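Local coordinates for Lic11098 (Leptospira interrogans serogroup Icterohaemorrhagiae serovar copenhageni, PDB 4U08), which is of unknown function but belongs to the leucine-rich repeat proteins and may act as a virulence factor, at residues Leu183-Asn194 and Asn205-Leu216. Sequence-based numbering, arbitrary orientation.
With ZN (zinc ion), chain F; ZN (zinc ion), chain G; CA (calcium ion), chain H.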
loop_
_atom_site.group_PDB
_atom_site.type_symbol
_atom_site.label_atom_id
_atom_site.label_comp_id
_atom_site.label_asym_id
_atom_site.label_seq_id
_atom_site.Cartn_x
_atom_site.Cartn_y
_atom_site.Cartn_z
ATOM N N LEU A 183 -2.105 -11.995 8.855
ATOM C CA LEU A 183 -1.744 -11.023 7.816
ATOM C C LEU A 183 -1.995 -9.587 8.265
ATOM O O LEU A 183 -3.071 -9.281 8.769
ATOM C CB LEU A 183 -2.463 -11.330 6.473
ATOM C CG LEU A 183 -1.825 -10.738 5.197
ATOM C CD1 LEU A 183 -0.479 -11.392 4.857
ATOM C CD2 LEU A 183 -2.768 -10.856 4.011
ATOM N N GLU A 184 -0.991 -8.739 8.122
ATOM C CA GLU A 184 -1.081 -7.326 8.504
ATOM C C GLU A 184 -1.060 -6.418 7.287
ATOM O O GLU A 184 -1.652 -5.332 7.320
ATOM C CB GLU A 184 0.055 -6.939 9.450
ATOM C CG GLU A 184 -0.032 -7.662 10.787
ATOM C CD GLU A 184 1.167 -7.505 11.699
ATOM O OE1 GLU A 184 2.186 -6.930 11.255
ATOM O OE2 GLU A 184 1.092 -7.970 12.858
ATOM N N SER A 185 -0.359 -6.841 6.222
ATOM C CA SER A 185 -0.251 -6.046 5.003
ATOM C C SER A 185 -0.532 -6.900 3.766
ATOM O O SER A 185 0.081 -7.951 3.578
ATOM C CB SER A 185 1.124 -5.394 4.921
ATOM O OG SER A 185 1.240 -4.607 3.754
ATOM N N LEU A 186 -1.441 -6.440 2.927
ATOM C CA LEU A 186 -1.796 -7.144 1.685
ATOM C C LEU A 186 -1.653 -6.183 0.501
ATOM O O LEU A 186 -2.401 -5.226 0.404
ATOM C CB LEU A 186 -3.224 -7.746 1.784
ATOM C CG LEU A 186 -3.784 -8.476 0.534
ATOM C CD1 LEU A 186 -2.806 -9.566 0.008
ATOM C CD2 LEU A 186 -5.147 -9.052 0.820
ATOM N N GLY A 187 -0.675 -6.436 -0.361
ATOM C CA GLY A 187 -0.405 -5.588 -1.522
ATOM C C GLY A 187 -0.963 -6.177 -2.804
ATOM O O GLY A 187 -0.426 -7.160 -3.314
ATOM N N LEU A 188 -2.026 -5.580 -3.341
ATOM C CA LEU A 188 -2.671 -6.033 -4.574
ATOM C C LEU A 188 -2.759 -4.947 -5.662
ATOM O O LEU A 188 -3.539 -5.096 -6.599
ATOM C CB LEU A 188 -4.079 -6.563 -4.238
ATOM C CG LEU A 188 -4.119 -7.856 -3.412
ATOM C CD1 LEU A 188 -5.461 -8.051 -2.811
ATOM C CD2 LEU A 188 -3.685 -9.063 -4.279
ATOM N N ASP A 189 -1.982 -3.857 -5.544
ATOM C CA ASP A 189 -2.010 -2.778 -6.539
ATOM C C ASP A 189 -1.756 -3.259 -7.961
ATOM O O ASP A 189 -0.868 -4.071 -8.197
ATOM C CB ASP A 189 -0.915 -1.713 -6.272
ATOM C CG ASP A 189 -1.044 -0.913 -4.988
ATOM O OD1 ASP A 189 -2.158 -0.829 -4.451
ATOM O OD2 ASP A 189 -0.022 -0.369 -4.530
ATOM N N HIS A 190 -2.457 -2.658 -8.901
ATOM C CA HIS A 190 -2.243 -2.836 -10.335
ATOM C C HIS A 190 -2.350 -4.299 -10.834
ATOM O O HIS A 190 -1.520 -4.782 -11.604
ATOM C CB HIS A 190 -0.904 -2.181 -10.752
ATOM C CG HIS A 190 -0.973 -1.474 -12.074
ATOM N ND1 HIS A 190 -0.082 -0.458 -12.400
ATOM C CD2 HIS A 190 -1.832 -1.652 -13.109
ATOM C CE1 HIS A 190 -0.420 -0.058 -13.613
ATOM N NE2 HIS A 190 -1.475 -0.738 -14.080
ATOM N N ASN A 191 -3.396 -4.986 -10.399
ATOM C CA ASN A 191 -3.733 -6.301 -10.934
ATOM C C ASN A 191 -4.965 -5.979 -11.798
ATOM O O ASN A 191 -5.077 -4.847 -12.268
ATOM C CB ASN A 191 -4.031 -7.294 -9.797
ATOM C CG ASN A 191 -2.796 -7.890 -9.227
ATOM O OD1 ASN A 191 -2.189 -8.741 -9.839
ATOM N ND2 ASN A 191 -2.381 -7.458 -8.048
ATOM N N GLN A 192 -5.910 -6.904 -11.970
ATOM C CA GLN A 192 -7.128 -6.588 -12.713
ATOM C C GLN A 192 -8.309 -7.136 -11.959
ATOM O O GLN A 192 -9.262 -7.664 -12.537
ATOM C CB GLN A 192 -7.056 -7.032 -14.205
ATOM C CG GLN A 192 -6.482 -8.413 -14.464
ATOM C CD GLN A 192 -6.180 -8.631 -15.931
ATOM O OE1 GLN A 192 -6.953 -8.256 -16.822
ATOM N NE2 GLN A 192 -5.056 -9.265 -16.217
ATOM N N LEU A 193 -8.238 -7.025 -10.618
ATOM C CA LEU A 193 -9.273 -7.539 -9.736
ATOM C C LEU A 193 -10.598 -6.886 -10.021
ATOM O O LEU A 193 -10.701 -5.671 -9.979
ATOM C CB LEU A 193 -8.879 -7.349 -8.260
ATOM C CG LEU A 193 -7.674 -8.160 -7.751
ATOM C CD1 LEU A 193 -7.204 -7.627 -6.390
ATOM C CD2 LEU A 193 -8.023 -9.642 -7.607
ATOM N N ASN A 194 -11.616 -7.694 -10.329
ATOM C CA ASN A 194 -12.956 -7.181 -10.619
ATOM C C ASN A 194 -13.884 -7.390 -9.446
ATOM O O ASN A 194 -14.945 -6.784 -9.379
ATOM C CB ASN A 194 -13.522 -7.787 -11.925
ATOM C CG ASN A 194 -13.379 -9.283 -12.052
ATOM O OD1 ASN A 194 -13.969 -10.049 -11.294
ATOM N ND2 ASN A 194 -12.596 -9.727 -13.028
ATOM N N ASN A 205 -6.298 -9.447 11.442
ATOM C CA ASN A 205 -5.115 -8.681 11.800
ATOM C C ASN A 205 -4.700 -7.659 10.741
ATOM O O ASN A 205 -3.749 -6.921 10.959
ATOM C CB ASN A 205 -3.943 -9.606 12.159
ATOM C CG ASN A 205 -3.941 -10.044 13.600
ATOM O OD1 ASN A 205 -4.951 -9.984 14.305
ATOM N ND2 ASN A 205 -2.795 -10.491 14.064
ATOM N N LEU A 206 -5.409 -7.613 9.596
ATOM C CA LEU A 206 -5.053 -6.731 8.479
ATOM C C LEU A 206 -5.093 -5.268 8.864
ATOM O O LEU A 206 -6.107 -4.794 9.353
ATOM C CB LEU A 206 -5.915 -6.980 7.242
ATOM C CG LEU A 206 -5.359 -6.442 5.926
ATOM C CD1 LEU A 206 -4.115 -7.282 5.481
ATOM C CD2 LEU A 206 -6.451 -6.529 4.813
ATOM N N GLN A 207 -3.983 -4.586 8.648
ATOM C CA GLN A 207 -3.838 -3.169 8.960
ATOM C C GLN A 207 -3.775 -2.323 7.703
ATOM O O GLN A 207 -4.186 -1.165 7.731
ATOM C CB GLN A 207 -2.566 -2.939 9.781
ATOM C CG GLN A 207 -2.616 -3.564 11.178
ATOM C CD GLN A 207 -1.229 -3.692 11.785
ATOM O OE1 GLN A 207 -0.937 -4.649 12.492
ATOM N NE2 GLN A 207 -0.332 -2.760 11.522
ATOM N N ILE A 208 -3.155 -2.851 6.637
ATOM C CA ILE A 208 -2.952 -2.129 5.378
ATOM C C ILE A 208 -3.426 -2.980 4.196
ATOM O O ILE A 208 -2.960 -4.101 4.012
ATOM C CB ILE A 208 -1.455 -1.729 5.188
ATOM C CG1 ILE A 208 -0.833 -1.019 6.433
ATOM C CG2 ILE A 208 -1.246 -0.915 3.913
ATOM C CD1 ILE A 208 -1.363 0.218 6.986
ATOM N N LEU A 209 -4.300 -2.414 3.368
ATOM C CA LEU A 209 -4.822 -3.080 2.180
ATOM C C LEU A 209 -4.641 -2.154 0.976
ATOM O O LEU A 209 -5.288 -1.104 0.911
ATOM C CB LEU A 209 -6.315 -3.459 2.403
ATOM C CG LEU A 209 -7.092 -4.164 1.247
ATOM C CD1 LEU A 209 -6.323 -5.402 0.700
ATOM C CD2 LEU A 209 -8.477 -4.595 1.703
ATOM N N HIS A 210 -3.724 -2.518 0.059
ATOM C CA HIS A 210 -3.399 -1.776 -1.153
ATOM C C HIS A 210 -4.129 -2.399 -2.325
ATOM O O HIS A 210 -3.842 -3.542 -2.691
ATOM C CB HIS A 210 -1.880 -1.789 -1.383
ATOM C CG HIS A 210 -1.135 -0.853 -0.474
ATOM N ND1 HIS A 210 0.212 -0.661 -0.603
ATOM C CD2 HIS A 210 -1.585 -0.083 0.547
ATOM C CE1 HIS A 210 0.554 0.200 0.344
ATOM N NE2 HIS A 210 -0.498 0.580 1.056
ATOM N N LEU A 211 -5.129 -1.697 -2.849
ATOM C CA LEU A 211 -5.949 -2.180 -3.965
ATOM C C LEU A 211 -6.016 -1.183 -5.109
ATOM O O LEU A 211 -6.957 -1.218 -5.909
ATOM C CB LEU A 211 -7.363 -2.492 -3.476
ATOM C CG LEU A 211 -7.544 -3.830 -2.756
ATOM C CD1 LEU A 211 -8.844 -3.854 -2.032
ATOM C CD2 LEU A 211 -7.505 -4.976 -3.745
ATOM N N ARG A 212 -5.020 -0.298 -5.191
ATOM C CA ARG A 212 -4.990 0.757 -6.198
ATOM C C ARG A 212 -4.884 0.195 -7.591
ATOM O O ARG A 212 -4.177 -0.783 -7.809
ATOM C CB ARG A 212 -3.806 1.703 -5.952
ATOM C CG ARG A 212 -3.918 2.469 -4.628
ATOM C CD ARG A 212 -2.610 3.160 -4.314
ATOM N NE ARG A 212 -1.648 2.249 -3.689
ATOM C CZ ARG A 212 -0.429 2.604 -3.301
ATOM N NH1 ARG A 212 -0.013 3.853 -3.460
ATOM N NH2 ARG A 212 0.381 1.717 -2.743
ATOM N N ASN A 213 -5.526 0.854 -8.547
ATOM C CA ASN A 213 -5.407 0.506 -9.953
ATOM C C ASN A 213 -5.881 -0.927 -10.265
ATOM O O ASN A 213 -5.173 -1.702 -10.893
ATOM C CB ASN A 213 -3.967 0.773 -10.476
ATOM C CG ASN A 213 -3.896 1.545 -11.767
ATOM O OD1 ASN A 213 -2.910 2.231 -12.032
ATOM N ND2 ASN A 213 -4.895 1.400 -12.625
ATOM N N ASN A 214 -7.073 -1.261 -9.818
ATOM C CA ASN A 214 -7.698 -2.544 -10.145
ATOM C C ASN A 214 -8.989 -2.226 -10.904
ATOM O O ASN A 214 -9.117 -1.106 -11.413
ATOM C CB ASN A 214 -7.907 -3.404 -8.884
ATOM C CG ASN A 214 -6.652 -4.129 -8.504
ATOM O OD1 ASN A 214 -6.286 -5.116 -9.131
ATOM N ND2 ASN A 214 -5.943 -3.652 -7.492
ATOM N N GLN A 215 -9.929 -3.168 -10.993
ATOM C CA GLN A 215 -11.185 -2.952 -11.720
ATOM C C GLN A 215 -12.393 -3.225 -10.848
ATOM O O GLN A 215 -13.412 -3.703 -11.344
ATOM C CB GLN A 215 -11.203 -3.819 -13.006
ATOM C CG GLN A 215 -10.208 -3.330 -14.071
ATOM C CD GLN A 215 -9.837 -4.386 -15.089
ATOM O OE1 GLN A 215 -10.643 -5.246 -15.482
ATOM N NE2 GLN A 215 -8.611 -4.307 -15.589
ATOM N N LEU A 216 -12.300 -2.899 -9.530
ATOM C CA LEU A 216 -13.396 -3.126 -8.590
ATOM C C LEU A 216 -14.580 -2.214 -8.824
ATOM O O LEU A 216 -14.398 -1.008 -8.928
ATOM C CB LEU A 216 -12.909 -2.970 -7.128
ATOM C CG LEU A 216 -11.807 -3.933 -6.675
ATOM C CD1 LEU A 216 -11.227 -3.474 -5.317
ATOM C CD2 LEU A 216 -12.358 -5.360 -6.556
HETATM ZN ZN ZN F . 1.556 -1.896 -1.905
HETATM ZN ZN ZN G . 1.311 0.101 -11.232
HETATM CA CA CA H . 4.827 -7.478 12.177
HETATM O O HOH W 1 -5.214 -10.864 9.137
HETATM O O HOH W 2 -0.183 -10.343 12.819
HETATM O O HOH W 3 0.619 -3.178 -3.475
HETATM O O HOH W 4 -11.405 -7.589 -14.358
HETATM O O HOH W 5 0.180 1.072 -9.600
HETATM O O HOH W 6 4.035 -5.005 12.595
#
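Successive turns of a leucine-rich repeat solenoid meet where Ser185-Gly187 and Ile208-His210 run as parallel strands on the concave side. Leu186 N donates to Ile208 O, and Leu186 O receives His210 N at 3.0 Å. Inward, equivalent leucines pack alongside one another: Leu186 CD2 touches Leu209 CD1, and Leu188 CB meets Leu211 CD2. Leu193 instead crosses Leu211 at about a right angle, CD1 meeting CD2. Beyond the strands comes the asparagine typical of the repeat. With CG beside its backbone N (chi1 -82°), Asn214 turns its amide across the gap. Its ND2 gives a nearly straight bond to Leu188 O (2.9 Å, 174°) and a second to Leu211 O, its own turn's carbonyl, while OD1 accepts from Leu193 N. Asn191 ND2 approaches Leu188 O from the opposite face of that carbonyl and also hydrogen-bonds to Leu165 O of the preceding turn. On the concave surface, away from the leucines, Asp189 OD2 forms a salt bridge with Arg212 NH2 at 2.8 Å, the carboxylate and guanidinium planes 78° apart, and OD1 accepts from Arg212 N. The His190 ring, which binds zinc with His167, stacks nearly parallel on the Asn213 amide, whose OD1 lies over the centre of the ring, 3.7 Å above its plane.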